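Local structure of putative lipoprotein YerB (Bacillus subtilis, 2PSB) at residues A[82-87]-A[100-106]; A[181-186]-A[197-203]; A[194-198]-A[210-214]; A[258-262]-A[286-290]. The protein is of unknown function but is probably a membrane-anchored lipoprotein of the DUF3048 family, and it interacts with the DNA helicase PcrA. All blocks are in the same frame, centred on the assembly; numbering follows the deposited sequence.

Interaction 1: residues A[82-87]-A[100-106]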
loop_
_atom_site.group_PDB
_atom_site.type_symbol
_atom_site.label_atom_id
_atom_site.label_comp_id
_atom_site.label_asym_id
_atom_site.label_seq_id
_atom_site.Cartn_x
_atom_site.Cartn_y
_atom_site.Cartn_z
ATOM N N VAL A 82 -8.746 2.635 9.403
ATOM C CA VAL A 82 -9.094 1.620 8.421
ATOM C C VAL A 82 -10.229 2.126 7.559
ATOM O O VAL A 82 -11.082 2.878 8.024
ATOM C CB VAL A 82 -9.510 0.310 9.108
ATOM C CG1 VAL A 82 -9.597 -0.820 8.082
ATOM C CG2 VAL A 82 -8.515 -0.021 10.196
ATOM N N ARG A 83 -10.235 1.713 6.299
ATOM C CA ARG A 83 -11.253 2.156 5.361
ATOM C C ARG A 83 -11.808 1.031 4.497
ATOM O O ARG A 83 -11.390 -0.122 4.595
ATOM C CB ARG A 83 -10.683 3.250 4.447
ATOM C CG ARG A 83 -11.247 4.640 4.684
ATOM C CD ARG A 83 -12.722 4.685 4.353
ATOM N NE ARG A 83 -13.293 6.020 4.486
ATOM C CZ ARG A 83 -14.529 6.332 4.114
ATOM N NH1 ARG A 83 -15.312 5.400 3.589
ATOM N NH2 ARG A 83 -14.985 7.569 4.258
ATOM N N SER A 84 -12.753 1.401 3.639
ATOM C CA SER A 84 -13.429 0.476 2.732
ATOM C C SER A 84 -12.537 -0.246 1.741
ATOM O O SER A 84 -11.549 0.298 1.267
ATOM C CB SER A 84 -14.515 1.219 1.958
ATOM O OG SER A 84 -15.543 1.622 2.833
ATOM N N ALA A 85 -12.918 -1.475 1.408
ATOM C CA ALA A 85 -12.163 -2.289 0.468
ATOM C C ALA A 85 -12.661 -2.094 -0.961
ATOM O O ALA A 85 -13.843 -1.831 -1.187
ATOM C CB ALA A 85 -12.271 -3.758 0.855
ATOM N N ARG A 86 -11.741 -2.222 -1.915
ATOM C CA ARG A 86 -12.046 -2.086 -3.334
ATOM C C ARG A 86 -11.488 -3.314 -4.022
ATOM O O ARG A 86 -10.550 -3.922 -3.518
ATOM C CB ARG A 86 -11.407 -0.809 -3.898
ATOM C CG ARG A 86 -12.066 0.469 -3.410
ATOM C CD ARG A 86 -13.505 0.545 -3.898
ATOM N NE ARG A 86 -14.415 1.013 -2.853
ATOM C CZ ARG A 86 -14.471 2.265 -2.414
ATOM N NH1 ARG A 86 -13.671 3.189 -2.931
ATOM N NH2 ARG A 86 -15.320 2.588 -1.452
ATOM N N GLU A 87 -12.069 -3.690 -5.158
ATOM C CA GLU A 87 -11.607 -4.857 -5.887
ATOM C C GLU A 87 -10.106 -4.862 -6.106
ATOM O O GLU A 87 -9.435 -5.822 -5.726
ATOM C CB GLU A 87 -12.314 -4.977 -7.242
ATOM C CG GLU A 87 -13.717 -5.538 -7.152
ATOM C CD GLU A 87 -14.787 -4.495 -7.383
ATOM O OE1 GLU A 87 -14.717 -3.410 -6.762
ATOM O OE2 GLU A 87 -15.712 -4.774 -8.180
ATOM N N PHE A 100 -6.508 -10.022 4.657
ATOM C CA PHE A 100 -7.064 -8.751 4.214
ATOM C C PHE A 100 -7.881 -8.039 5.285
ATOM O O PHE A 100 -8.970 -8.479 5.646
ATOM C CB PHE A 100 -7.933 -9.000 2.985
ATOM C CG PHE A 100 -8.313 -7.757 2.245
ATOM C CD1 PHE A 100 -7.339 -6.986 1.604
ATOM C CD2 PHE A 100 -9.645 -7.373 2.147
ATOM C CE1 PHE A 100 -7.687 -5.847 0.869
ATOM C CE2 PHE A 100 -10.008 -6.227 1.407
ATOM C CZ PHE A 100 -9.024 -5.466 0.768
ATOM N N VAL A 101 -7.355 -6.927 5.783
ATOM C CA VAL A 101 -8.045 -6.171 6.810
ATOM C C VAL A 101 -8.636 -4.907 6.199
ATOM O O VAL A 101 -7.969 -4.212 5.426
ATOM C CB VAL A 101 -7.089 -5.806 7.950
ATOM C CG1 VAL A 101 -7.860 -5.119 9.085
ATOM C CG2 VAL A 101 -6.409 -7.061 8.452
ATOM N N HIS A 102 -9.892 -4.627 6.534
ATOM C CA HIS A 102 -10.576 -3.458 6.000
ATOM C C HIS A 102 -11.765 -3.048 6.854
ATOM O O HIS A 102 -11.918 -3.496 7.991
ATOM C CB HIS A 102 -11.065 -3.740 4.580
ATOM C CG HIS A 102 -12.053 -4.860 4.499
ATOM N ND1 HIS A 102 -11.755 -6.142 4.905
ATOM C CD2 HIS A 102 -13.336 -4.888 4.073
ATOM C CE1 HIS A 102 -12.813 -6.914 4.732
ATOM N NE2 HIS A 102 -13.786 -6.178 4.228
ATOM N N HIS A 103 -12.610 -2.191 6.295
ATOM C CA HIS A 103 -13.788 -1.730 7.005
ATOM C C HIS A 103 -14.786 -1.172 6.006
ATOM O O HIS A 103 -14.709 -0.003 5.604
ATOM C CB HIS A 103 -13.408 -0.663 8.030
ATOM C CG HIS A 103 -14.443 -0.460 9.094
ATOM N ND1 HIS A 103 -14.190 0.235 10.255
ATOM C CD2 HIS A 103 -15.726 -0.889 9.185
ATOM C CE1 HIS A 103 -15.268 0.222 11.018
ATOM N NE2 HIS A 103 -16.214 -0.454 10.392
ATOM N N GLY A 104 -15.730 -2.023 5.618
ATOM C CA GLY A 104 -16.725 -1.638 4.640
ATOM C C GLY A 104 -16.206 -2.110 3.301
ATOM O O GLY A 104 -15.101 -2.654 3.220
ATOM N N TRP A 105 -16.984 -1.901 2.249
ATOM C CA TRP A 105 -16.576 -2.328 0.919
ATOM C C TRP A 105 -17.524 -1.864 -0.180
ATOM O O TRP A 105 -18.626 -1.385 0.084
ATOM C CB TRP A 105 -16.465 -3.860 0.863
ATOM C CG TRP A 105 -17.606 -4.604 1.521
ATOM C CD1 TRP A 105 -18.896 -4.178 1.672
ATOM C CD2 TRP A 105 -17.553 -5.922 2.091
ATOM N NE1 TRP A 105 -19.649 -5.145 2.303
ATOM C CE2 TRP A 105 -18.849 -6.223 2.572
ATOM C CE3 TRP A 105 -16.535 -6.873 2.247
ATOM C CZ2 TRP A 105 -19.154 -7.441 3.190
ATOM C CZ3 TRP A 105 -16.841 -8.088 2.864
ATOM C CH2 TRP A 105 -18.139 -8.356 3.331
ATOM N N SER A 106 -17.074 -2.003 -1.419
ATOM C CA SER A 106 -17.894 -1.644 -2.560
ATOM C C SER A 106 -18.645 -2.923 -2.930
ATOM O O SER A 106 -18.275 -4.012 -2.496
ATOM C CB SER A 106 -17.023 -1.190 -3.735
ATOM O OG SER A 106 -16.171 -2.231 -4.175
#
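Ala85 drives its methyl group into a tightly packed part of this contact, where CB meets Phe100 CE2 at 3.4 Å, at the edge of the ring and near its plane. Ala85 CB also lies 3.6 Å from His102 CD2, and the imidazole carries Phe100 CE2 over one face, toward the rim. With CG between its backbone N and carbonyl carbon (chi1 62°), His102 brings its ring against the Ala85 methyl. Val82 shares in this packing, pressing CG1 to 3.3 Å from His102 C. Backbone bonds run alongside: His103 N donates to Arg83 O over 2.9 Å, Ala85 N to Gly104 O over 3.1 Å, and Ser106 N to Ala85 O over 3.2 Å, forming a single beta bridge of Ala85 with Trp105. A side chain on Gly104 would strike Ser84 OG. The other side is looser and partly open to solvent. Ser84, a phosphorylation site unmodified here, makes a weak bond from OG to His103 O. Arg86 bends back so that NE rests 3.5 Å from Ser106 CB, buried without a polar partner. An alanine in place of Arg86 is likely to open a gap beside the Ser106 methylene. Arg86 and Ser106 are the N-caps of helices 87-94 and 107-114, so the contact pairs two helix starts beyond strand 99-102, which lies between strands 33-37 and 120-122.

Interaction 2: residues A[181-186]-A[197-203]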
loop_
_atom_site.group_PDB
_atom_site.type_symbol
_atom_site.label_atom_id
_atom_site.label_comp_id
_atom_site.label_asym_id
_atom_site.label_seq_id
_atom_site.Cartn_x
_atom_site.Cartn_y
_atom_site.Cartn_z
ATOM N N SER A 181 20.479 12.479 -8.523
ATOM C CA SER A 181 19.379 12.591 -7.563
ATOM C C SER A 181 18.155 13.289 -8.152
ATOM O O SER A 181 18.159 14.503 -8.358
ATOM C CB SER A 181 19.839 13.344 -6.308
ATOM O OG SER A 181 18.801 13.423 -5.346
ATOM N N TYR A 182 17.107 12.509 -8.411
ATOM C CA TYR A 182 15.860 13.024 -8.970
ATOM C C TYR A 182 14.684 12.844 -8.009
ATOM O O TYR A 182 14.518 11.783 -7.403
ATOM C CB TYR A 182 15.539 12.308 -10.283
ATOM C CG TYR A 182 16.497 12.621 -11.403
ATOM C CD1 TYR A 182 16.311 13.744 -12.202
ATOM C CD2 TYR A 182 17.602 11.806 -11.651
ATOM C CE1 TYR A 182 17.197 14.052 -13.227
ATOM C CE2 TYR A 182 18.503 12.103 -12.673
ATOM C CZ TYR A 182 18.290 13.231 -13.458
ATOM O OH TYR A 182 19.163 13.549 -14.472
ATOM N N ASN A 183 13.872 13.887 -7.873
ATOM C CA ASN A 183 12.704 13.833 -7.008
ATOM C C ASN A 183 11.484 13.742 -7.914
ATOM O O ASN A 183 11.565 14.052 -9.103
ATOM C CB ASN A 183 12.617 15.084 -6.130
ATOM C CG ASN A 183 13.819 15.240 -5.212
ATOM O OD1 ASN A 183 14.300 14.269 -4.632
ATOM N ND2 ASN A 183 14.301 16.472 -5.067
ATOM N N VAL A 184 10.358 13.314 -7.358
ATOM C CA VAL A 184 9.136 13.176 -8.136
ATOM C C VAL A 184 7.887 13.635 -7.386
ATOM O O VAL A 184 7.814 13.562 -6.158
ATOM C CB VAL A 184 8.933 11.705 -8.586
ATOM C CG1 VAL A 184 8.913 10.787 -7.370
ATOM C CG2 VAL A 184 7.643 11.568 -9.377
ATOM N N ARG A 185 6.913 14.113 -8.155
ATOM C CA ARG A 185 5.637 14.575 -7.634
ATOM C C ARG A 185 4.524 13.853 -8.391
ATOM O O ARG A 185 4.676 13.527 -9.564
ATOM C CB ARG A 185 5.485 16.089 -7.830
ATOM C CG ARG A 185 6.338 16.948 -6.902
ATOM C CD ARG A 185 7.794 17.020 -7.329
ATOM N NE ARG A 185 8.588 17.781 -6.365
ATOM C CZ ARG A 185 9.102 17.275 -5.248
ATOM N NH1 ARG A 185 9.805 18.050 -4.431
ATOM N NH2 ARG A 185 8.937 15.992 -4.961
ATOM N N VAL A 186 3.406 13.607 -7.716
ATOM C CA VAL A 186 2.273 12.925 -8.328
ATOM C C VAL A 186 1.025 13.734 -8.016
ATOM O O VAL A 186 0.705 13.980 -6.855
ATOM C CB VAL A 186 2.097 11.494 -7.755
ATOM C CG1 VAL A 186 0.992 10.754 -8.503
ATOM C CG2 VAL A 186 3.416 10.734 -7.844
ATOM N N VAL A 197 1.201 14.592 -4.183
ATOM C CA VAL A 197 2.125 13.730 -3.456
ATOM C C VAL A 197 3.537 13.993 -3.987
ATOM O O VAL A 197 3.736 14.113 -5.191
ATOM C CB VAL A 197 1.763 12.227 -3.657
ATOM C CG1 VAL A 197 2.765 11.346 -2.931
ATOM C CG2 VAL A 197 0.362 11.956 -3.123
ATOM N N GLU A 198 4.512 14.083 -3.092
ATOM C CA GLU A 198 5.882 14.350 -3.513
ATOM C C GLU A 198 6.842 13.420 -2.791
ATOM O O GLU A 198 6.647 13.093 -1.621
ATOM C CB GLU A 198 6.259 15.809 -3.203
ATOM C CG GLU A 198 5.091 16.789 -3.283
ATOM C CD GLU A 198 5.497 18.226 -2.972
ATOM O OE1 GLU A 198 4.622 19.037 -2.592
ATOM O OE2 GLU A 198 6.693 18.548 -3.117
ATOM N N TYR A 199 7.875 12.984 -3.500
ATOM C CA TYR A 199 8.877 12.111 -2.910
ATOM C C TYR A 199 10.226 12.788 -3.107
ATOM O O TYR A 199 10.629 13.099 -4.230
ATOM C CB TYR A 199 8.856 10.717 -3.564
ATOM C CG TYR A 199 7.555 9.952 -3.345
ATOM C CD1 TYR A 199 6.511 10.028 -4.266
ATOM C CD2 TYR A 199 7.356 9.187 -2.193
ATOM C CE1 TYR A 199 5.304 9.359 -4.049
ATOM C CE2 TYR A 199 6.144 8.517 -1.968
ATOM C CZ TYR A 199 5.132 8.612 -2.897
ATOM O OH TYR A 199 3.937 7.976 -2.678
ATOM N N ASN A 200 10.917 13.029 -2.002
ATOM C CA ASN A 200 12.201 13.697 -2.055
ATOM C C ASN A 200 13.302 12.789 -1.546
ATOM O O ASN A 200 13.255 12.312 -0.417
ATOM C CB ASN A 200 12.126 14.981 -1.232
ATOM C CG ASN A 200 10.909 15.820 -1.589
ATOM O OD1 ASN A 200 10.106 16.173 -0.721
ATOM N ND2 ASN A 200 10.762 16.141 -2.873
ATOM N N TYR A 201 14.290 12.551 -2.401
ATOM C CA TYR A 201 15.411 11.699 -2.057
ATOM C C TYR A 201 16.388 12.416 -1.125
ATOM O O TYR A 201 16.663 13.608 -1.279
ATOM C CB TYR A 201 16.140 11.253 -3.324
ATOM C CG TYR A 201 17.156 10.157 -3.089
ATOM C CD1 TYR A 201 16.762 8.926 -2.566
ATOM C CD2 TYR A 201 18.514 10.344 -3.394
ATOM C CE1 TYR A 201 17.687 7.905 -2.346
ATOM C CE2 TYR A 201 19.447 9.320 -3.175
ATOM C CZ TYR A 201 19.024 8.106 -2.652
ATOM O OH TYR A 201 19.926 7.089 -2.413
ATOM N N ASP A 202 16.906 11.676 -0.154
ATOM C CA ASP A 202 17.853 12.223 0.799
ATOM C C ASP A 202 19.206 11.554 0.571
ATOM O O ASP A 202 19.474 10.471 1.111
ATOM C CB ASP A 202 17.376 11.960 2.225
ATOM C CG ASP A 202 18.176 12.728 3.254
ATOM O OD1 ASP A 202 17.647 13.721 3.787
ATOM O OD2 ASP A 202 19.337 12.352 3.520
ATOM N N LYS A 203 20.047 12.198 -0.238
ATOM C CA LYS A 203 21.376 11.679 -0.556
ATOM C C LYS A 203 22.066 11.160 0.694
ATOM O O LYS A 203 22.587 10.041 0.712
ATOM C CB LYS A 203 22.247 12.769 -1.185
ATOM C CG LYS A 203 21.829 13.216 -2.580
ATOM C CD LYS A 203 22.686 14.390 -3.062
ATOM C CE LYS A 203 22.368 15.683 -2.304
ATOM N NZ LYS A 203 22.683 15.649 -0.840
#
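The Arg185 guanidinium is layered between Asn183 CB on one face and Glu198 OE2 on the opposite face, with Asn200 at its edge. Glu198 OE2 stands over the centre of the group, 3.4 Å from Arg185 NH1; this long, weak ion pair acts through charge alone. The carboxylate plane is turned 75° from the guanidinium. A bend at chi2 (78°) folds Arg185 back along its own strand, and NH2 donates over 2.9 Å to Val184 O, an acceptor in the guanidinium plane but reached from well above the carbonyl plane. Val184 O is gripped twice, since Tyr199 N also donates to it over 2.7 Å. The strands form a beta hairpin, 183-187 with 196-202, within a six-stranded antiparallel sheet, where 183-187 is flanked by the outermost strand 304-307. Val184 pairs with Tyr199 and Val186 with Val197 as hydrogen-bonded pairs, while Arg185 and Glu198 are the non-hydrogen-bonded pair between them. On the face of the valines, Val184 CG1 runs alongside Tyr199 CB at 3.8 Å, and Val186 CG2 approaches the edge of the tyrosine ring more distantly. The Tyr199 hydroxyl bonds to Asn296 and Arg210. Toward the open end of the hairpin, the amide of Asn183 takes over from the backbone, its OD1 accepting from Tyr201 N at 2.8 Å. Ser181 OG lies at the edge of the Tyr201 ring, 3.7 Å from CD2.

Interaction 3: residues A[194-198]-A[210-214]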
loop_
_atom_site.group_PDB
_atom_site.type_symbol
_atom_site.label_atom_id
_atom_site.label_comp_id
_atom_site.label_asym_id
_atom_site.label_seq_id
_atom_site.Cartn_x
_atom_site.Cartn_y
_atom_site.Cartn_z
ATOM N N THR A 194 -7.564 19.257 -5.216
ATOM C CA THR A 194 -6.134 19.020 -5.337
ATOM C C THR A 194 -5.698 17.862 -4.428
ATOM O O THR A 194 -6.235 17.674 -3.333
ATOM C CB THR A 194 -5.339 20.303 -4.978
ATOM O OG1 THR A 194 -3.949 20.116 -5.282
ATOM C CG2 THR A 194 -5.495 20.635 -3.507
ATOM N N ASN A 195 -4.736 17.081 -4.911
ATOM C CA ASN A 195 -4.187 15.942 -4.180
ATOM C C ASN A 195 -2.779 15.754 -4.743
ATOM O O ASN A 195 -2.581 15.059 -5.738
ATOM C CB ASN A 195 -5.047 14.694 -4.425
ATOM C CG ASN A 195 -4.698 13.538 -3.492
ATOM O OD1 ASN A 195 -5.349 12.493 -3.523
ATOM N ND2 ASN A 195 -3.677 13.722 -2.660
ATOM N N LEU A 196 -1.812 16.397 -4.096
ATOM C CA LEU A 196 -0.414 16.360 -4.524
ATOM C C LEU A 196 0.481 15.546 -3.597
ATOM O O LEU A 196 0.516 15.779 -2.391
ATOM C CB LEU A 196 0.132 17.792 -4.622
ATOM C CG LEU A 196 1.614 17.993 -4.955
ATOM C CD1 LEU A 196 1.894 17.557 -6.394
ATOM C CD2 LEU A 196 1.981 19.462 -4.758
ATOM N N VAL A 197 1.201 14.592 -4.183
ATOM C CA VAL A 197 2.125 13.730 -3.456
ATOM C C VAL A 197 3.537 13.993 -3.987
ATOM O O VAL A 197 3.736 14.113 -5.191
ATOM C CB VAL A 197 1.763 12.227 -3.657
ATOM C CG1 VAL A 197 2.765 11.346 -2.931
ATOM C CG2 VAL A 197 0.362 11.956 -3.123
ATOM N N GLU A 198 4.512 14.083 -3.092
ATOM C CA GLU A 198 5.882 14.350 -3.513
ATOM C C GLU A 198 6.842 13.420 -2.791
ATOM O O GLU A 198 6.647 13.093 -1.621
ATOM C CB GLU A 198 6.259 15.809 -3.203
ATOM C CG GLU A 198 5.091 16.789 -3.283
ATOM C CD GLU A 198 5.497 18.226 -2.972
ATOM O OE1 GLU A 198 4.622 19.037 -2.592
ATOM O OE2 GLU A 198 6.693 18.548 -3.117
ATOM N N ARG A 210 8.326 11.458 2.022
ATOM C CA ARG A 210 7.045 11.687 1.381
ATOM C C ARG A 210 6.278 12.814 2.048
ATOM O O ARG A 210 6.468 13.103 3.229
ATOM C CB ARG A 210 6.210 10.400 1.416
ATOM C CG ARG A 210 4.885 10.479 0.678
ATOM C CD ARG A 210 4.154 9.143 0.754
ATOM N NE ARG A 210 2.915 9.133 -0.020
ATOM C CZ ARG A 210 1.790 9.739 0.329
ATOM N NH1 ARG A 210 1.710 10.426 1.464
ATOM N NH2 ARG A 210 0.733 9.650 -0.467
ATOM N N SER A 211 5.418 13.454 1.270
ATOM C CA SER A 211 4.573 14.521 1.772
ATOM C C SER A 211 3.343 14.504 0.879
ATOM O O SER A 211 3.409 14.106 -0.285
ATOM C CB SER A 211 5.261 15.886 1.675
ATOM O OG SER A 211 5.292 16.325 0.330
ATOM N N SER A 212 2.223 14.932 1.437
ATOM C CA SER A 212 0.979 14.977 0.701
ATOM C C SER A 212 0.393 16.351 0.970
ATOM O O SER A 212 0.452 16.846 2.092
ATOM C CB SER A 212 0.033 13.877 1.203
ATOM O OG SER A 212 -0.009 13.888 2.626
ATOM N N ASP A 213 -0.139 16.971 -0.074
ATOM C CA ASP A 213 -0.738 18.294 0.036
ATOM C C ASP A 213 0.088 19.319 0.819
ATOM O O ASP A 213 -0.473 20.226 1.429
ATOM C CB ASP A 213 -2.134 18.174 0.653
ATOM C CG ASP A 213 -3.084 17.349 -0.204
ATOM O OD1 ASP A 213 -3.082 17.545 -1.440
ATOM O OD2 ASP A 213 -3.837 16.515 0.354
ATOM N N GLY A 214 1.411 19.177 0.809
ATOM C CA GLY A 214 2.258 20.130 1.509
ATOM C C GLY A 214 2.755 19.768 2.899
ATOM O O GLY A 214 3.528 20.519 3.498
HETATM O O HOH W 1 -2.740 19.414 -3.210
#
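Leu196 and Asp213 meet at one end of an antiparallel beta hairpin formed by strands 196-202 and 207-212, central neighbours in a six-stranded sheet. The backbone bonds come first. Asp213 N donates to Leu196 O over 2.7 Å; farther along, Glu198 N reaches Ser211 O at 3.0 Å and Ser211 N returns a bond to Glu198 O. Val197 and Ser212 make the non-hydrogen-bonded pair between them. Asp213 and Gly214 both have positive phi, with angles matching a type I' turn into strand 215-219. Among side-chain polar contacts, Asp213 OD1 accepts from Leu196 N at 3.2 Å, met from above the carboxylate plane, while OD2 forms a salt bridge with Arg44. Replacing Asp213 by alanine would probably leave Leu196 N without this acceptor and Arg44 without this countercharge. Side-chain packing centres on Val197, whose CG1 lies over one face of the Arg210 guanidinium, 3.8 Å from CZ. The arginine is extended from CG to NE, and its polar end is held by Glu57, Thr217 and Tyr199. On the other side of the sheet, Glu198 CG passes 3.6 Å from Ser211 OG. One water completes the end of the hairpin: it donates to Asp213 OD1 at 2.6 Å and bonds to Thr194 OG1 at 2.5 Å.

Interaction 4: residues A[258-262]-A[286-290]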
loop_
_atom_site.group_PDB
_atom_site.type_symbol
_atom_site.label_atom_id
_atom_site.label_comp_id
_atom_site.label_asym_id
_atom_site.label_seq_id
_atom_site.Cartn_x
_atom_site.Cartn_y
_atom_site.Cartn_z
ATOM N N LEU A 258 7.218 4.192 -13.944
ATOM C CA LEU A 258 8.479 4.815 -13.572
ATOM C C LEU A 258 8.987 4.220 -12.271
ATOM O O LEU A 258 8.219 3.968 -11.352
ATOM C CB LEU A 258 8.281 6.320 -13.382
ATOM C CG LEU A 258 8.205 7.248 -14.597
ATOM C CD1 LEU A 258 7.840 6.500 -15.875
ATOM C CD2 LEU A 258 7.202 8.317 -14.286
ATOM N N LEU A 259 10.292 4.025 -12.186
ATOM C CA LEU A 259 10.893 3.463 -10.991
ATOM C C LEU A 259 11.992 4.381 -10.475
ATOM O O LEU A 259 12.956 4.664 -11.186
ATOM C CB LEU A 259 11.461 2.080 -11.307
ATOM C CG LEU A 259 12.056 1.296 -10.137
ATOM C CD1 LEU A 259 10.978 1.028 -9.049
ATOM C CD2 LEU A 259 12.614 -0.012 -10.672
ATOM N N PHE A 260 11.831 4.850 -9.237
ATOM C CA PHE A 260 12.798 5.742 -8.605
ATOM C C PHE A 260 13.476 5.084 -7.421
ATOM O O PHE A 260 12.822 4.718 -6.435
ATOM C CB PHE A 260 12.132 7.020 -8.094
ATOM C CG PHE A 260 11.406 7.796 -9.144
ATOM C CD1 PHE A 260 10.178 7.362 -9.622
ATOM C CD2 PHE A 260 11.954 8.977 -9.655
ATOM C CE1 PHE A 260 9.497 8.089 -10.596
ATOM C CE2 PHE A 260 11.281 9.709 -10.627
ATOM C CZ PHE A 260 10.051 9.265 -11.099
ATOM N N GLN A 261 14.793 4.959 -7.515
ATOM C CA GLN A 261 15.597 4.371 -6.457
ATOM C C GLN A 261 16.987 5.009 -6.520
ATOM O O GLN A 261 17.498 5.278 -7.605
ATOM C CB GLN A 261 15.672 2.847 -6.642
ATOM C CG GLN A 261 15.553 2.405 -8.082
ATOM C CD GLN A 261 15.698 0.901 -8.273
ATOM O OE1 GLN A 261 14.986 0.100 -7.661
ATOM N NE2 GLN A 261 16.617 0.515 -9.141
ATOM N N HIS A 262 17.583 5.279 -5.365
ATOM C CA HIS A 262 18.910 5.891 -5.318
ATOM C C HIS A 262 18.977 7.214 -6.078
ATOM O O HIS A 262 19.953 7.489 -6.770
ATOM C CB HIS A 262 19.951 4.930 -5.896
ATOM C CG HIS A 262 20.213 3.739 -5.032
ATOM N ND1 HIS A 262 20.689 2.548 -5.532
ATOM C CD2 HIS A 262 20.072 3.556 -3.697
ATOM C CE1 HIS A 262 20.829 1.681 -4.545
ATOM N NE2 HIS A 262 20.461 2.268 -3.420
ATOM N N LEU A 286 12.993 -5.667 -13.284
ATOM C CA LEU A 286 13.875 -4.693 -12.668
ATOM C C LEU A 286 13.812 -5.023 -11.175
ATOM O O LEU A 286 12.733 -5.229 -10.634
ATOM C CB LEU A 286 13.358 -3.279 -12.918
ATOM C CG LEU A 286 13.614 -2.774 -14.337
ATOM C CD1 LEU A 286 12.802 -1.518 -14.597
ATOM C CD2 LEU A 286 15.105 -2.514 -14.511
ATOM N N PRO A 287 14.970 -5.116 -10.499
ATOM C CA PRO A 287 14.925 -5.427 -9.065
ATOM C C PRO A 287 14.675 -4.181 -8.199
ATOM O O PRO A 287 14.766 -3.053 -8.681
ATOM C CB PRO A 287 16.302 -6.032 -8.813
ATOM C CG PRO A 287 17.167 -5.215 -9.703
ATOM C CD PRO A 287 16.357 -5.146 -10.997
ATOM N N PHE A 288 14.355 -4.402 -6.926
ATOM C CA PHE A 288 14.134 -3.308 -5.977
ATOM C C PHE A 288 15.340 -3.243 -5.054
ATOM O O PHE A 288 16.048 -4.243 -4.866
ATOM C CB PHE A 288 12.910 -3.541 -5.075
ATOM C CG PHE A 288 11.583 -3.419 -5.765
ATOM C CD1 PHE A 288 11.346 -2.426 -6.715
ATOM C CD2 PHE A 288 10.542 -4.280 -5.429
ATOM C CE1 PHE A 288 10.082 -2.298 -7.319
ATOM C CE2 PHE A 288 9.278 -4.158 -6.023
ATOM C CZ PHE A 288 9.048 -3.168 -6.967
ATOM N N VAL A 289 15.558 -2.063 -4.478
ATOM C CA VAL A 289 16.632 -1.828 -3.517
ATOM C C VAL A 289 16.113 -2.352 -2.178
ATOM O O VAL A 289 14.978 -2.081 -1.807
ATOM C CB VAL A 289 16.909 -0.306 -3.345
ATOM C CG1 VAL A 289 17.723 -0.061 -2.079
ATOM C CG2 VAL A 289 17.633 0.252 -4.572
ATOM N N PRO A 290 16.937 -3.093 -1.424
ATOM C CA PRO A 290 16.430 -3.587 -0.135
ATOM C C PRO A 290 15.806 -2.467 0.719
ATOM O O PRO A 290 16.375 -1.387 0.852
ATOM C CB PRO A 290 17.674 -4.185 0.519
ATOM C CG PRO A 290 18.494 -4.639 -0.647
ATOM C CD PRO A 290 18.334 -3.511 -1.648
HETATM O O HOH W 2 16.027 -1.719 -10.576
#
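Val289 sets CG2 over one face of the His262 imidazole, 3.8 Å from the ring centroid and 24° off the normal, a CH-pi contact displaced toward the rim beside CE1. His262 follows strand 255-261, which forms an antiparallel beta hairpin with strand 264-273, and Val289 belongs to the loop between strands 284-285 and 293-298. The loop packs against this strand through side chains and does not pair with it. Val289 CG2 also touches Gln261 CB at 3.9 Å, so one methyl contacts two consecutive residues. Leu259 divides its branches between two partners. With CG anti to the backbone N (chi1 -176°), it extends toward the loop; CD1 comes to the edge of the Phe288 ring, in its plane and 3.9 Å from CE1, whereas CD2 lies 4.0 Å from Leu286 CB, the two leucine side chains running antiparallel as they pass. Phe288 and Val289 also lean on Asn230 of strand 230-240. Between these apolar patches, Gln261 runs extended beyond CG toward Pro287. Its OE1 has a weak hydrogen bond with Asn230, and its amide nitrogen works through water: Gln261 NE2 donates to a water at 2.7 Å, which in turn donates to Pro287 O at 2.6 Å.

Following the chain, interaction 1 comes first and closes a short loop around helix 87-94 in the N-terminal DUF3048 region. It lies apart from the others, its centre about 29 Å from that of interaction 2. Interactions 2 and 3 form a continuous meander: strand 196-202 closes back on 183-187 and is then covered on its other edge by 207-212, so the two contacts overlap at Val197 and Glu198. Interaction 4 follows in series, closing a longer, mostly beta excursion between 258-262 and 286-290. It touches interaction 2 where Val184 CB packs against Phe260 CZ at 3.7 Å, bringing the six-stranded sheet against strand 255-261.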